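Gamma-glutamyl phosphate reductase (Thermotoga maritima, PDB 1O20) probably catalyses the NADPH-dependent reduction of L-glutamyl 5-phosphate to the 5-semialdehyde of glutamate, the second step from glutamate toward proline. Local coordinates at residues I354-Y359 and V374-S379. Numbering follows the deposited sequence.
Sequences ILTENY and VYVNAS
Asn377 grips the backbone of Thr356 with both ends of its side-chain amide, at the point where two parallel strands, 351-355 and 373-376, come to an end. Backbone pairing runs up to and includes its own N-H: Ile354 N donates to Tyr375 O (2.9 Å), and Asn377 N returns a bond to Ile354 O (2.9 Å). Asn377 then turns out of the strand with positive phi and psi, a conformation asparagine adopts more readily than most residues, and its side chain takes over. From CB, CG stands anti to the carbonyl carbon, beside the backbone N (chi1 -63°), and the amide reaches Thr356 just beyond strand 351-355. Asn377 CG lies 3.4 Å from Thr356 O. Asn377 OD1 accepts from Thr356 N (2.8 Å) on an in-plane lone pair, while its ND2 donates to Thr356 O (2.8 Å), which lies only 5° out of the amide plane. Beyond ND2 a water bridges to Glu357 OE2, accepting from the amide and donating to the carboxylate. On one side, Ile354 CG2 and Val376 CG2 meet 3.9 Å apart, two beta-branched residues suited to strands, beneath helix 359-368, the connection of this beta-alpha-beta unit. Leu355 packs on helix 249-261, and its CD2 reaches back to Asn377 CA (3.8 Å). Thr356 OG1 accepts from Asn358 N, an ST turn leading into the N-cap of helix 359-368, and also hydrogen-bonds Asp244. One uncharged amide, matching one donor and one acceptor, thus continues the pairing past the C-terminal ends of these strands, and could hardly flip without losing two bonds.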
loop_
_atom_site.group_PDB
_atom_site.type_symbol
_atom_site.label_atom_id
_atom_site.label_comp_id
_atom_site.label_asym_id
_atom_site.label_seq_id
_atom_site.Cartn_x
_atom_site.Cartn_y
_atom_site.Cartn_z
ATOM N N ILE A 354 -19.401 5.599 -6.839
ATOM C CA ILE A 354 -20.709 6.125 -7.178
ATOM C C ILE A 354 -21.753 5.352 -6.449
ATOM O O ILE A 354 -21.764 4.146 -6.483
ATOM C CB ILE A 354 -20.991 6.122 -8.707
ATOM C CG1 ILE A 354 -22.417 6.644 -9.000
ATOM C CG2 ILE A 354 -20.844 4.748 -9.316
ATOM C CD1 ILE A 354 -22.627 6.990 -10.500
ATOM N N LEU A 355 -22.672 6.070 -5.841
ATOM C CA LEU A 355 -23.832 5.460 -5.240
ATOM C C LEU A 355 -25.014 5.763 -6.163
ATOM O O LEU A 355 -25.394 6.912 -6.337
ATOM C CB LEU A 355 -24.058 6.000 -3.813
ATOM C CG LEU A 355 -22.837 5.977 -2.885
ATOM C CD1 LEU A 355 -23.235 6.424 -1.458
ATOM C CD2 LEU A 355 -22.091 4.626 -2.842
ATOM N N THR A 356 -25.611 4.717 -6.726
ATOM C CA THR A 356 -26.703 4.892 -7.706
ATOM C C THR A 356 -27.527 3.616 -7.896
ATOM O O THR A 356 -27.086 2.531 -7.553
ATOM C CB THR A 356 -26.120 5.407 -9.059
ATOM O OG1 THR A 356 -27.159 5.771 -9.994
ATOM C CG2 THR A 356 -25.276 4.348 -9.750
ATOM N N GLU A 357 -28.749 3.787 -8.402
ATOM C CA GLU A 357 -29.535 2.673 -8.912
ATOM C C GLU A 357 -29.688 2.676 -10.426
ATOM O O GLU A 357 -30.492 1.919 -10.991
ATOM C CB GLU A 357 -30.887 2.684 -8.219
ATOM C CG GLU A 357 -30.760 2.295 -6.755
ATOM C CD GLU A 357 -30.260 0.851 -6.573
ATOM O OE1 GLU A 357 -30.824 -0.098 -7.223
ATOM O OE2 GLU A 357 -29.284 0.658 -5.796
ATOM N N ASN A 358 -28.940 3.535 -11.103
ATOM C CA ASN A 358 -29.075 3.696 -12.516
ATOM C C ASN A 358 -27.956 2.950 -13.251
ATOM O O ASN A 358 -26.797 3.288 -13.112
ATOM C CB ASN A 358 -29.069 5.188 -12.866
ATOM C CG ASN A 358 -29.339 5.448 -14.307
ATOM O OD1 ASN A 358 -28.516 5.145 -15.170
ATOM N ND2 ASN A 358 -30.521 5.971 -14.596
ATOM N N TYR A 359 -28.345 1.928 -14.007
ATOM C CA TYR A 359 -27.470 1.093 -14.829
ATOM C C TYR A 359 -26.540 1.863 -15.735
ATOM O O TYR A 359 -25.346 1.630 -15.695
ATOM C CB TYR A 359 -28.326 0.095 -15.645
ATOM C CG TYR A 359 -27.552 -0.741 -16.631
ATOM C CD1 TYR A 359 -26.797 -1.838 -16.221
ATOM C CD2 TYR A 359 -27.604 -0.453 -18.005
ATOM C CE1 TYR A 359 -26.068 -2.594 -17.156
ATOM C CE2 TYR A 359 -26.928 -1.221 -18.926
ATOM C CZ TYR A 359 -26.150 -2.279 -18.497
ATOM O OH TYR A 359 -25.498 -3.020 -19.448
ATOM N N VAL A 374 -12.457 1.653 -8.545
ATOM C CA VAL A 374 -13.694 2.357 -8.849
ATOM C C VAL A 374 -14.893 1.493 -8.419
ATOM O O VAL A 374 -15.010 0.321 -8.788
ATOM C CB VAL A 374 -13.768 2.692 -10.312
ATOM C CG1 VAL A 374 -14.941 3.652 -10.614
ATOM C CG2 VAL A 374 -12.467 3.320 -10.748
ATOM N N TYR A 375 -15.738 2.067 -7.568
ATOM C CA TYR A 375 -16.810 1.351 -6.894
ATOM C C TYR A 375 -18.177 1.810 -7.350
ATOM O O TYR A 375 -18.374 2.988 -7.601
ATOM C CB TYR A 375 -16.758 1.605 -5.416
ATOM C CG TYR A 375 -15.499 1.127 -4.734
ATOM C CD1 TYR A 375 -15.462 -0.121 -4.151
ATOM C CD2 TYR A 375 -14.327 1.892 -4.742
ATOM C CE1 TYR A 375 -14.337 -0.599 -3.540
ATOM C CE2 TYR A 375 -13.177 1.419 -4.129
ATOM C CZ TYR A 375 -13.217 0.161 -3.516
ATOM O OH TYR A 375 -12.122 -0.367 -2.899
ATOM N N VAL A 376 -19.095 0.852 -7.426
ATOM C CA VAL A 376 -20.525 1.120 -7.459
ATOM C C VAL A 376 -21.144 0.587 -6.181
ATOM O O VAL A 376 -21.017 -0.583 -5.838
ATOM C CB VAL A 376 -21.224 0.477 -8.670
ATOM C CG1 VAL A 376 -22.710 0.878 -8.699
ATOM C CG2 VAL A 376 -20.530 0.902 -9.912
ATOM N N ASN A 377 -21.793 1.466 -5.467
ATOM C CA ASN A 377 -22.589 1.103 -4.260
ATOM C C ASN A 377 -21.740 0.346 -3.259
ATOM O O ASN A 377 -22.087 -0.744 -2.791
ATOM C CB ASN A 377 -23.855 0.335 -4.645
ATOM C CG ASN A 377 -24.789 1.182 -5.491
ATOM O OD1 ASN A 377 -24.555 2.380 -5.652
ATOM N ND2 ASN A 377 -25.868 0.589 -5.977
ATOM N N ALA A 378 -20.606 0.964 -2.935
ATOM C CA ALA A 378 -19.659 0.365 -1.989
ATOM C C ALA A 378 -18.689 1.404 -1.440
ATOM O O ALA A 378 -18.364 2.373 -2.092
ATOM C CB ALA A 378 -18.915 -0.774 -2.706
ATOM N N SER A 379 -18.252 1.186 -0.211
ATOM C CA SER A 379 -17.320 2.040 0.487
ATOM C C SER A 379 -15.949 1.992 -0.163
ATOM O O SER A 379 -15.519 0.929 -0.665
ATOM C CB SER A 379 -17.212 1.589 1.939
ATOM O OG SER A 379 -16.341 2.408 2.692
HETATM O O HOH W 1 -27.632 -1.642 -5.307
#